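Local coordinates for polymerase nucleotidyl transferase domain-containing protein (Archaeoglobus fulgidus, PDB 1YLQ) that probably transfers nucleotidyl groups to an acceptor that has not been established, at residues Lys12-Asp17 and Phe57-Lys62; Tyr23-Val26 and Asp30-Ile33; Val26-Gly29 and Gly34-Asp37; Asn51-Phe56 and Phe71-Lys76. One frame throughout, in Å; residues are numbered along the deposited sequence.

Interaction 1. Residues Lys12-Asp17 and Phe57-Lys62; sequences KKDVQD and FGKITK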
loop_
_atom_site.group_PDB
_atom_site.type_symbol
_atom_site.label_atom_id
_atom_site.label_comp_id
_atom_site.label_asym_id
_atom_site.label_seq_id
_atom_site.Cartn_x
_atom_site.Cartn_y
_atom_site.Cartn_z
ATOM N N LYS A 12 5.671 -17.082 5.479
ATOM C CA LYS A 12 6.806 -17.987 5.574
ATOM C C LYS A 12 6.708 -18.964 6.774
ATOM O O LYS A 12 7.318 -20.043 6.750
ATOM C CB LYS A 12 8.108 -17.191 5.614
ATOM C CG LYS A 12 8.598 -16.629 4.258
ATOM C CD LYS A 12 8.087 -17.409 3.022
ATOM C CE LYS A 12 9.221 -17.657 2.016
ATOM N NZ LYS A 12 10.456 -16.909 2.367
ATOM N N LYS A 13 5.914 -18.594 7.788
ATOM C CA LYS A 13 5.619 -19.479 8.924
ATOM C C LYS A 13 4.783 -20.695 8.511
ATOM O O LYS A 13 4.960 -21.809 9.023
ATOM C CB LYS A 13 4.884 -18.716 10.014
ATOM C CG LYS A 13 4.813 -19.494 11.290
ATOM C CD LYS A 13 4.003 -18.836 12.399
ATOM C CE LYS A 13 3.814 -19.914 13.485
ATOM N NZ LYS A 13 2.852 -19.503 14.544
ATOM N N ASP A 14 3.846 -20.451 7.620
ATOM C CA ASP A 14 2.941 -21.489 7.107
ATOM C C ASP A 14 3.556 -22.230 5.900
ATOM O O ASP A 14 3.690 -23.472 5.871
ATOM C CB ASP A 14 1.593 -20.833 6.732
ATOM C CG ASP A 14 0.491 -21.862 6.494
ATOM O OD1 ASP A 14 0.792 -23.022 6.073
ATOM O OD2 ASP A 14 -0.672 -21.504 6.737
ATOM N N VAL A 15 3.990 -21.464 4.921
ATOM C CA VAL A 15 4.462 -22.057 3.653
ATOM C C VAL A 15 5.881 -21.553 3.388
ATOM O O VAL A 15 6.059 -20.482 2.814
ATOM C CB VAL A 15 3.523 -21.700 2.453
ATOM C CG1 VAL A 15 4.018 -22.364 1.137
ATOM C CG2 VAL A 15 2.075 -22.096 2.730
ATOM N N GLN A 16 6.870 -22.349 3.785
ATOM C CA GLN A 16 8.263 -21.936 3.758
ATOM C C GLN A 16 8.726 -21.561 2.351
ATOM O O GLN A 16 9.528 -20.638 2.177
ATOM C CB GLN A 16 9.146 -23.082 4.290
ATOM C CG GLN A 16 10.548 -22.659 4.515
ATOM C CD GLN A 16 11.305 -23.652 5.352
ATOM O OE1 GLN A 16 10.900 -24.821 5.447
ATOM N NE2 GLN A 16 12.410 -23.206 5.979
ATOM N N ASP A 17 8.236 -22.279 1.344
ATOM C CA ASP A 17 8.748 -22.044 -0.006
ATOM C C ASP A 17 8.001 -20.972 -0.777
ATOM O O ASP A 17 8.272 -20.764 -1.967
ATOM C CB ASP A 17 8.820 -23.358 -0.824
ATOM C CG ASP A 17 7.418 -23.866 -1.299
ATOM O OD1 ASP A 17 6.372 -23.209 -1.109
ATOM O OD2 ASP A 17 7.342 -24.975 -1.874
ATOM N N PHE A 57 -5.624 -18.596 3.243
ATOM C CA PHE A 57 -6.413 -17.412 2.905
ATOM C C PHE A 57 -7.211 -16.882 4.091
ATOM O O PHE A 57 -7.247 -15.654 4.305
ATOM C CB PHE A 57 -7.303 -17.624 1.677
ATOM C CG PHE A 57 -8.121 -16.423 1.297
ATOM C CD1 PHE A 57 -7.600 -15.462 0.393
ATOM C CD2 PHE A 57 -9.433 -16.289 1.721
ATOM C CE1 PHE A 57 -8.387 -14.373 -0.035
ATOM C CE2 PHE A 57 -10.219 -15.168 1.319
ATOM C CZ PHE A 57 -9.700 -14.222 0.451
ATOM N N GLY A 58 -7.842 -17.775 4.860
ATOM C CA GLY A 58 -8.613 -17.367 6.014
ATOM C C GLY A 58 -7.724 -16.674 7.050
ATOM O O GLY A 58 -8.068 -15.612 7.582
ATOM N N LYS A 59 -6.576 -17.289 7.321
ATOM C CA LYS A 59 -5.554 -16.726 8.234
ATOM C C LYS A 59 -5.104 -15.310 7.819
ATOM O O LYS A 59 -5.112 -14.374 8.633
ATOM C CB LYS A 59 -4.311 -17.622 8.234
ATOM C CG LYS A 59 -3.775 -17.937 9.618
ATOM C CD LYS A 59 -2.292 -18.237 9.582
ATOM C CE LYS A 59 -1.963 -19.484 8.790
ATOM N NZ LYS A 59 -1.883 -20.741 9.645
ATOM N N ILE A 60 -4.680 -15.157 6.565
ATOM C CA ILE A 60 -4.078 -13.900 6.149
ATOM C C ILE A 60 -5.096 -12.757 6.056
ATOM O O ILE A 60 -4.784 -11.612 6.453
ATOM C CB ILE A 60 -3.174 -14.047 4.882
ATOM C CG1 ILE A 60 -2.194 -12.856 4.792
ATOM C CG2 ILE A 60 -3.982 -14.127 3.620
ATOM C CD1 ILE A 60 -0.708 -13.267 4.731
ATOM N N THR A 61 -6.308 -13.047 5.571
ATOM C CA THR A 61 -7.351 -11.991 5.483
ATOM C C THR A 61 -7.933 -11.552 6.831
ATOM O O THR A 61 -8.278 -10.370 7.004
ATOM C CB THR A 61 -8.541 -12.342 4.542
ATOM O OG1 THR A 61 -9.089 -13.617 4.894
ATOM C CG2 THR A 61 -8.085 -12.335 3.052
ATOM N N LYS A 62 -8.051 -12.490 7.772
ATOM C CA LYS A 62 -8.459 -12.154 9.142
ATOM C C LYS A 62 -7.418 -11.224 9.794
ATOM O O LYS A 62 -7.764 -10.288 10.487
ATOM C CB LYS A 62 -8.673 -13.423 9.974
ATOM C CG LYS A 62 -8.711 -13.220 11.477
ATOM C CD LYS A 62 -8.582 -14.539 12.223
ATOM C CE LYS A 62 -8.312 -14.315 13.704
ATOM N NZ LYS A 62 -8.225 -15.604 14.462
#

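Interaction 2. Residues Tyr23-Val26 and Asp30-Ile33; sequences YGSV and DYSI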
loop_
_atom_site.group_PDB
_atom_site.type_symbol
_atom_site.label_atom_id
_atom_site.label_comp_id
_atom_site.label_asym_id
_atom_site.label_seq_id
_atom_site.Cartn_x
_atom_site.Cartn_y
_atom_site.Cartn_z
ATOM N N TYR A 23 1.705 -6.172 -6.860
ATOM C CA TYR A 23 1.292 -5.367 -7.997
ATOM C C TYR A 23 0.099 -4.519 -7.552
ATOM O O TYR A 23 -0.017 -4.178 -6.351
ATOM C CB TYR A 23 1.047 -6.239 -9.259
ATOM C CG TYR A 23 0.140 -7.431 -9.055
ATOM C CD1 TYR A 23 0.615 -8.538 -8.353
ATOM C CD2 TYR A 23 -1.168 -7.493 -9.629
ATOM C CE1 TYR A 23 -0.169 -9.650 -8.147
ATOM C CE2 TYR A 23 -2.013 -8.672 -9.402
ATOM C CZ TYR A 23 -1.442 -9.721 -8.662
ATOM O OH TYR A 23 -2.052 -10.912 -8.378
ATOM N N GLY A 24 -0.722 -4.087 -8.494
ATOM C CA GLY A 24 -1.832 -3.160 -8.190
ATOM C C GLY A 24 -1.396 -1.707 -8.447
ATOM O O GLY A 24 -0.320 -1.476 -8.988
ATOM N N SER A 25 -2.232 -0.747 -8.097
ATOM C CA SER A 25 -2.073 0.643 -8.615
ATOM C C SER A 25 -0.711 1.238 -8.316
ATOM O O SER A 25 -0.067 1.811 -9.205
ATOM C CB SER A 25 -3.177 1.569 -8.115
ATOM O OG SER A 25 -3.193 1.648 -6.715
ATOM N N VAL A 26 -0.231 1.011 -7.087
ATOM C CA VAL A 26 1.016 1.658 -6.661
ATOM C C VAL A 26 2.202 1.160 -7.472
ATOM O O VAL A 26 2.973 1.960 -8.044
ATOM C CB VAL A 26 1.205 1.589 -5.144
ATOM C CG1 VAL A 26 2.560 2.229 -4.731
ATOM C CG2 VAL A 26 0.074 2.372 -4.466
ATOM N N ASP A 30 -1.214 2.767 -12.858
ATOM C CA ASP A 30 -2.671 2.998 -12.936
ATOM C C ASP A 30 -3.030 2.793 -11.489
ATOM O O ASP A 30 -3.200 1.653 -11.086
ATOM C CB ASP A 30 -3.281 1.865 -13.786
ATOM C CG ASP A 30 -4.783 1.605 -13.485
ATOM O OD1 ASP A 30 -5.357 2.139 -12.484
ATOM O OD2 ASP A 30 -5.375 0.805 -14.262
ATOM N N TYR A 31 -3.187 3.829 -10.663
ATOM C CA TYR A 31 -4.254 4.861 -10.564
ATOM C C TYR A 31 -5.568 5.080 -11.306
ATOM O O TYR A 31 -6.534 5.372 -10.610
ATOM C CB TYR A 31 -3.655 6.193 -10.068
ATOM C CG TYR A 31 -2.406 5.946 -9.265
ATOM C CD1 TYR A 31 -2.459 5.368 -7.981
ATOM C CD2 TYR A 31 -1.155 6.244 -9.807
ATOM C CE1 TYR A 31 -1.289 5.135 -7.258
ATOM C CE2 TYR A 31 0.017 6.000 -9.091
ATOM C CZ TYR A 31 -0.054 5.451 -7.836
ATOM O OH TYR A 31 1.123 5.237 -7.179
ATOM N N SER A 32 -5.676 4.968 -12.630
ATOM C CA SER A 32 -6.967 5.353 -13.238
ATOM C C SER A 32 -7.858 4.264 -13.901
ATOM O O SER A 32 -8.717 4.575 -14.734
ATOM C CB SER A 32 -6.798 6.602 -14.114
ATOM O OG SER A 32 -6.289 7.714 -13.199
ATOM N N ILE A 33 -7.660 3.007 -13.493
ATOM C CA ILE A 33 -8.452 1.847 -13.962
ATOM C C ILE A 33 -8.995 0.992 -12.782
ATOM O O ILE A 33 -9.436 -0.202 -12.933
ATOM C CB ILE A 33 -7.636 0.976 -14.992
ATOM C CG1 ILE A 33 -7.727 1.560 -16.422
ATOM C CG2 ILE A 33 -8.025 -0.526 -14.940
ATOM C CD1 ILE A 33 -6.697 2.666 -16.725
HETATM O O HOH W 1 3.554 4.338 -8.522
#

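Interaction 3. Residues Val26-Gly29 and Gly34-Asp37; sequences VVEG and GLSD. With SO4 (sulfate ion), chain C.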
loop_
_atom_site.group_PDB
_atom_site.type_symbol
_atom_site.label_atom_id
_atom_site.label_comp_id
_atom_site.label_asym_id
_atom_site.label_seq_id
_atom_site.Cartn_x
_atom_site.Cartn_y
_atom_site.Cartn_z
ATOM N N VAL A 26 -0.231 1.011 -7.087
ATOM C CA VAL A 26 1.016 1.658 -6.661
ATOM C C VAL A 26 2.202 1.160 -7.472
ATOM O O VAL A 26 2.973 1.960 -8.044
ATOM C CB VAL A 26 1.205 1.589 -5.144
ATOM C CG1 VAL A 26 2.560 2.229 -4.731
ATOM C CG2 VAL A 26 0.074 2.372 -4.466
ATOM N N VAL A 27 2.289 -0.153 -7.626
ATOM C CA VAL A 27 3.402 -0.768 -8.338
ATOM C C VAL A 27 3.275 -0.470 -9.840
ATOM O O VAL A 27 4.291 -0.154 -10.494
ATOM C CB VAL A 27 3.494 -2.314 -8.063
ATOM C CG1 VAL A 27 4.424 -3.021 -9.070
ATOM C CG2 VAL A 27 3.921 -2.618 -6.581
ATOM N N GLU A 28 2.042 -0.523 -10.367
ATOM C CA GLU A 28 1.791 -0.515 -11.825
ATOM C C GLU A 28 1.629 0.876 -12.456
ATOM O O GLU A 28 1.737 1.004 -13.677
ATOM C CB GLU A 28 0.588 -1.417 -12.203
ATOM C CG GLU A 28 0.779 -2.933 -11.845
ATOM C CD GLU A 28 -0.405 -3.819 -12.197
ATOM O OE1 GLU A 28 -0.700 -4.029 -13.384
ATOM O OE2 GLU A 28 -1.041 -4.354 -11.271
ATOM N N GLY A 29 1.301 1.891 -11.653
ATOM C CA GLY A 29 1.091 3.261 -12.180
ATOM C C GLY A 29 -0.312 3.715 -12.606
ATOM O O GLY A 29 -0.553 4.920 -12.774
ATOM N N GLY A 34 -9.077 1.755 -11.493
ATOM C CA GLY A 34 -9.693 0.886 -10.432
ATOM C C GLY A 34 -9.001 -0.433 -10.074
ATOM O O GLY A 34 -9.636 -1.342 -9.551
ATOM N N LEU A 35 -7.698 -0.520 -10.310
ATOM C CA LEU A 35 -6.909 -1.645 -9.774
ATOM C C LEU A 35 -6.947 -1.560 -8.249
ATOM O O LEU A 35 -7.147 -0.469 -7.707
ATOM C CB LEU A 35 -5.462 -1.529 -10.215
ATOM C CG LEU A 35 -5.045 -1.561 -11.683
ATOM C CD1 LEU A 35 -3.496 -1.666 -11.692
ATOM C CD2 LEU A 35 -5.694 -2.734 -12.388
ATOM N N SER A 36 -6.768 -2.685 -7.565
ATOM C CA SER A 36 -6.534 -2.640 -6.122
ATOM C C SER A 36 -5.255 -1.836 -5.750
ATOM O O SER A 36 -4.307 -1.825 -6.521
ATOM C CB SER A 36 -6.452 -4.051 -5.563
ATOM O OG SER A 36 -6.012 -3.980 -4.212
ATOM N N ASP A 37 -5.220 -1.209 -4.573
ATOM C CA ASP A 37 -4.055 -0.398 -4.138
ATOM C C ASP A 37 -2.753 -1.213 -4.150
ATOM O O ASP A 37 -1.757 -0.800 -4.752
ATOM C CB ASP A 37 -4.257 0.197 -2.745
ATOM C CG ASP A 37 -5.446 1.217 -2.674
ATOM O OD1 ASP A 37 -5.864 1.773 -3.694
ATOM O OD2 ASP A 37 -5.967 1.442 -1.569
HETATM S S SO4 C . -7.036 -5.895 -9.288
HETATM O O1 SO4 C . -7.931 -6.564 -8.355
HETATM O O2 SO4 C . -6.002 -5.078 -8.665
HETATM O O3 SO4 C . -6.262 -6.851 -10.077
HETATM O O4 SO4 C . -7.894 -5.052 -10.128
HETATM O O HOH W 2 0.664 -1.820 -5.821
#

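Interaction 4. Residues Asn51-Phe56 and Phe71-Lys76; sequences NRKLEF and FHILTK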
loop_
_atom_site.group_PDB
_atom_site.type_symbol
_atom_site.label_atom_id
_atom_site.label_comp_id
_atom_site.label_asym_id
_atom_site.label_seq_id
_atom_site.Cartn_x
_atom_site.Cartn_y
_atom_site.Cartn_z
ATOM N N ASN A 51 -7.546 -27.257 0.471
ATOM C CA ASN A 51 -7.754 -27.101 1.906
ATOM C C ASN A 51 -6.684 -26.197 2.506
ATOM O O ASN A 51 -6.937 -25.426 3.433
ATOM C CB ASN A 51 -7.767 -28.470 2.573
ATOM C CG ASN A 51 -8.960 -29.271 2.159
ATOM O OD1 ASN A 51 -10.097 -28.830 2.328
ATOM N ND2 ASN A 51 -8.719 -30.415 1.536
ATOM N N ARG A 52 -5.489 -26.309 1.968
ATOM C CA ARG A 52 -4.352 -25.456 2.334
ATOM C C ARG A 52 -4.535 -24.015 1.857
ATOM O O ARG A 52 -4.237 -23.066 2.596
ATOM C CB ARG A 52 -3.058 -26.061 1.755
ATOM C CG ARG A 52 -1.770 -25.467 2.333
ATOM C CD ARG A 52 -1.512 -25.842 3.828
ATOM N NE ARG A 52 -0.263 -25.207 4.262
ATOM C CZ ARG A 52 0.921 -25.799 4.131
ATOM N NH1 ARG A 52 0.991 -27.032 3.596
ATOM N NH2 ARG A 52 2.030 -25.182 4.520
ATOM N N LYS A 53 -5.049 -23.854 0.650
ATOM C CA LYS A 53 -5.291 -22.528 0.083
ATOM C C LYS A 53 -6.333 -21.855 0.985
ATOM O O LYS A 53 -6.158 -20.697 1.393
ATOM C CB LYS A 53 -5.853 -22.695 -1.335
ATOM C CG LYS A 53 -5.666 -21.507 -2.235
ATOM C CD LYS A 53 -6.362 -21.752 -3.572
ATOM C CE LYS A 53 -5.362 -22.173 -4.610
ATOM N NZ LYS A 53 -5.823 -21.598 -5.894
ATOM N N LEU A 54 -7.381 -22.616 1.372
ATOM C CA LEU A 54 -8.504 -22.038 2.148
ATOM C C LEU A 54 -8.052 -21.612 3.563
ATOM O O LEU A 54 -8.380 -20.520 4.045
ATOM C CB LEU A 54 -9.697 -23.036 2.209
ATOM C CG LEU A 54 -10.833 -22.658 3.175
ATOM C CD1 LEU A 54 -11.501 -21.361 2.739
ATOM C CD2 LEU A 54 -11.886 -23.767 3.359
ATOM N N GLU A 55 -7.346 -22.520 4.227
ATOM C CA GLU A 55 -6.722 -22.327 5.543
ATOM C C GLU A 55 -5.856 -21.049 5.544
ATOM O O GLU A 55 -5.970 -20.186 6.420
ATOM C CB GLU A 55 -5.822 -23.565 5.746
ATOM C CG GLU A 55 -4.928 -23.633 6.947
ATOM C CD GLU A 55 -3.682 -22.757 6.885
ATOM O OE1 GLU A 55 -2.768 -22.952 6.040
ATOM O OE2 GLU A 55 -3.621 -21.878 7.757
ATOM N N PHE A 56 -4.969 -20.950 4.553
ATOM C CA PHE A 56 -4.012 -19.849 4.513
ATOM C C PHE A 56 -4.745 -18.536 4.227
ATOM O O PHE A 56 -4.514 -17.477 4.875
ATOM C CB PHE A 56 -2.926 -20.098 3.482
ATOM C CG PHE A 56 -1.874 -19.002 3.469
ATOM C CD1 PHE A 56 -0.871 -18.970 4.443
ATOM C CD2 PHE A 56 -1.930 -18.006 2.533
ATOM C CE1 PHE A 56 0.070 -17.934 4.474
ATOM C CE2 PHE A 56 -1.013 -16.972 2.534
ATOM C CZ PHE A 56 0.012 -16.953 3.503
ATOM N N PHE A 71 -5.355 -10.143 -1.605
ATOM C CA PHE A 71 -4.470 -11.306 -1.580
ATOM C C PHE A 71 -4.934 -12.283 -2.663
ATOM O O PHE A 71 -6.138 -12.419 -2.839
ATOM C CB PHE A 71 -4.559 -11.992 -0.183
ATOM C CG PHE A 71 -3.956 -11.160 0.920
ATOM C CD1 PHE A 71 -2.567 -11.114 1.096
ATOM C CD2 PHE A 71 -4.780 -10.396 1.755
ATOM C CE1 PHE A 71 -1.971 -10.299 2.126
ATOM C CE2 PHE A 71 -4.207 -9.566 2.783
ATOM C CZ PHE A 71 -2.812 -9.548 2.959
ATOM N N HIS A 72 -3.994 -12.948 -3.341
ATOM C CA HIS A 72 -4.266 -13.945 -4.365
ATOM C C HIS A 72 -3.355 -15.093 -3.986
ATOM O O HIS A 72 -2.136 -14.934 -3.946
ATOM C CB HIS A 72 -3.933 -13.395 -5.766
ATOM C CG HIS A 72 -4.736 -12.167 -6.097
ATOM N ND1 HIS A 72 -4.263 -10.885 -5.916
ATOM C CD2 HIS A 72 -6.002 -12.040 -6.536
ATOM C CE1 HIS A 72 -5.184 -10.021 -6.292
ATOM N NE2 HIS A 72 -6.265 -10.698 -6.631
ATOM N N ILE A 73 -3.958 -16.212 -3.635
ATOM C CA ILE A 73 -3.231 -17.376 -3.102
ATOM C C ILE A 73 -3.193 -18.313 -4.256
ATOM O O ILE A 73 -4.240 -18.811 -4.698
ATOM C CB ILE A 73 -4.030 -17.972 -1.909
ATOM C CG1 ILE A 73 -4.367 -16.842 -0.860
ATOM C CG2 ILE A 73 -3.284 -19.198 -1.295
ATOM C CD1 ILE A 73 -3.042 -15.907 -0.469
ATOM N N LEU A 74 -1.999 -18.542 -4.809
ATOM C CA LEU A 74 -1.908 -19.163 -6.121
ATOM C C LEU A 74 -0.885 -20.313 -6.192
ATOM O O LEU A 74 0.147 -20.219 -5.582
ATOM C CB LEU A 74 -1.454 -18.086 -7.112
ATOM C CG LEU A 74 -2.291 -16.849 -7.237
ATOM C CD1 LEU A 74 -1.602 -15.845 -8.214
ATOM C CD2 LEU A 74 -3.695 -17.266 -7.734
ATOM N N THR A 75 -1.166 -21.334 -7.011
ATOM C CA THR A 75 -0.169 -22.293 -7.394
ATOM C C THR A 75 0.769 -21.588 -8.410
ATOM O O THR A 75 0.429 -20.499 -8.928
ATOM C CB THR A 75 -0.829 -23.523 -8.094
ATOM O OG1 THR A 75 -1.489 -23.076 -9.276
ATOM C CG2 THR A 75 -1.930 -24.150 -7.206
ATOM N N LYS A 76 1.869 -22.259 -8.777
ATOM C CA LYS A 76 2.761 -21.712 -9.818
ATOM C C LYS A 76 2.072 -21.533 -11.196
ATOM O O LYS A 76 2.243 -20.511 -11.829
ATOM C CB LYS A 76 4.046 -22.536 -9.958
ATOM C CG LYS A 76 5.023 -22.235 -8.757
ATOM C CD LYS A 76 6.265 -23.113 -8.822
ATOM C CE LYS A 76 7.420 -22.569 -7.852
ATOM N NZ LYS A 76 8.686 -23.384 -8.179
HETATM O O HOH W 3 -7.132 -18.631 -5.526
#

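Interaction 1. Residues Lys12-Asp17 and Phe57-Lys62
K59 and D14 join the end of helix 3-14 to the flank of helix 50-63 through one surface salt bridge, the sole residue contact between 12-17 and 57-62. Along 57-62, F57 comes first and packs on I73 of strand 69-74. Two residues on, K59 holds NZ 3.2 Å from D14 OD2, and its CE methylene lies just as close to that oxygen, so the carboxylate meets the end of the lysine obliquely and not head-on. The lysine chain bends at chi3 (-64°) and again at chi4 (-93°), which folds the ammonium back far enough to serve E55 on its own helix as well. D14 OD1 forms a second salt bridge, with R52 NH2. Both helices cover the same side of the mixed sheet that forms the nucleotidyltransferase fold. Because E55 OE1 also sits near D14 OD2, the two acids probably lean on the lysine and arginine to offset their like charges. With an alanine in place of D14, R52 would probably lose its carboxylate mate and K59 would be left to E55. Next, I60 supplies a branched apolar side chain that packs on I10 and T11 of helix 3-14. T61 OG1 donates a hydrogen bond to F57 O at 2.8 Å, reaching that carbonyl from the face opposite T61 N.

Interaction 2. Residues Tyr23-Val26 and Asp30-Ile33
Y31 OH and the backbone O of V26 probably share one water: it lies 2.9 Å from Y31 OH, while its modelled contact with V26 O is too short to be trusted in detail. No direct hydrogen bond joins 23-26 to 30-33, the start of helix 25-28 and the loop that follows it. The phenol ring also packs on the helix start. S25 O stands over one ring face, 3.9 Å above the plane and offset toward the rim, while S25 CB lies 3.9 Å from Y31 CD1. V26 CA is 3.6 Å from Y31 OH, and V26 CG2 brushes Y31 CE1 obliquely at 4.2 Å. A chi1 of -26°, well off a staggered value, swings the Y31 ring over S25. Serine suits its place because it is small enough to let the ring approach its backbone O, and it directly follows G24, the N-cap residue, in the glycine-serine pair familiar from nucleotidyltransferases. Across the turn D30 OD1 accepts from I33 N at 2.7 Å, met from above the carboxylate plane, an Asx motif that ties the loop to itself. M4 of the second subunit packs on S25 and V26, and R90 of that subunit on Y31. Between these segments, then, the joining is by packing and one probable water bridge, while the direct bonds from S25 go to S36 and, weakly, to D37.

Interaction 3. Residues Val26-Gly29 and Gly34-Asp37
L35, D37 and V26 bury the most surface here, and they divide the work between apolar packing and backbone bonding. L35 lays its CD1 methyl against the carboxylate end of E28: CD1 is 3.7 Å from E28 OE2 and 3.8 Å from E28 CD, and the two side chains cross at about a right angle. E28 keeps CG anti to its carbonyl carbon (chi1 -62°) and runs extended through chi2, which carries the acid far enough to accept a hydrogen bond from G24 N with the same OE2. The leucine therefore packs on a carboxylate whose OE2, the oxygen nearest the methyl, is already held by G24 N, and its aliphatic branch needs no polar mate. D37 contributes its backbone O. V26 N points at it almost straight, 171° at the hydrogen, but at 3.3 Å the bond is weak. A water strengthens the link, giving a proton to D37 O at 2.8 Å and accepting from V27 N at 2.9 Å. V26 CG2, a methyl, lies 3.7 Å from D37 O beside the carbonyl. The D37 carboxylate turns elsewhere: OD2 accepts from M4 N of the second subunit. Between L35 and D37, S36 N donates to sulfate O2 at 2.7 Å, the anion probably coming from the crystallisation liquor. A G24-S25 pair opening the short helix, with D37 beginning an Asp-x-Asp motif after the loop, fits the signature of this nucleotidyltransferase family, in which such aspartates commonly bind metal ions.

Interaction 4. Residues Asn51-Phe56 and Phe71-Lys76
I73 receives K53 and F56 from one side, where helix 50-63 of a beta-alpha-beta unit (strand 38-43, helix 50-63, strand 69-74) lies on its closing strand. The isoleucine branches both ways: CG2 is anti to its backbone N and meets the lysine, while CG1 turns beside the N (chi1 -52°), leading CD1 to the phenylalanine. K53 CG and I73 CG2 are only 3.4 Å apart, tighter than usual for two carbons, and the chains slide past each other in opposite directions. With CG anti to the backbone N (chi1 -158°), the lysine passes I73 CG2 and then bends at chi3 and chi4, which leaves NZ near I73 O. F56 offers its ring edge: I73 CD1 sits in the ring plane, 3.8 Å from CE2. F47 meets the same ring at about 45°, and I42 of strand 38-43 also touches it, so a flat aromatic fits this buried wedge between helix and sheet. K53 is suited by its length, for its CG packs on I73 CG2 and CB and its outer methylenes pass I73 O, while its amine reaches E78, its strongest polar partner. A serine in place of K53 would probably leave E78 without its positive mate and open a gap beside I73 CG2. The amine's hold on the strand itself is slight: NZ donates weakly to I73 O at 3.4 Å, and one water accepts from NZ at 3.3 Å while donating to I73 O at 3.0 Å.

How the interactions relate
From the N terminus, helix 3-14 ends at 12-17, which interaction 1 joins to helix 50-63, closing the longest of the loops. Nested inside it, interactions 2 and 3 both start from helix 25-28 and share V26; they fold the loop leading to strand 38-43 back on that helix, and both touch the second subunit. Interaction 4 opens before interaction 1 closes, so the two cross along the chain and meet at helix 50-63, tying helix 3-14 to strand 69-74. Interactions 2 and 3 lie on the opposite side of the chain's centre from interactions 1 and 4, the centres of interactions 2 and 4 being about 23 Å apart, although Y23 still touches H72.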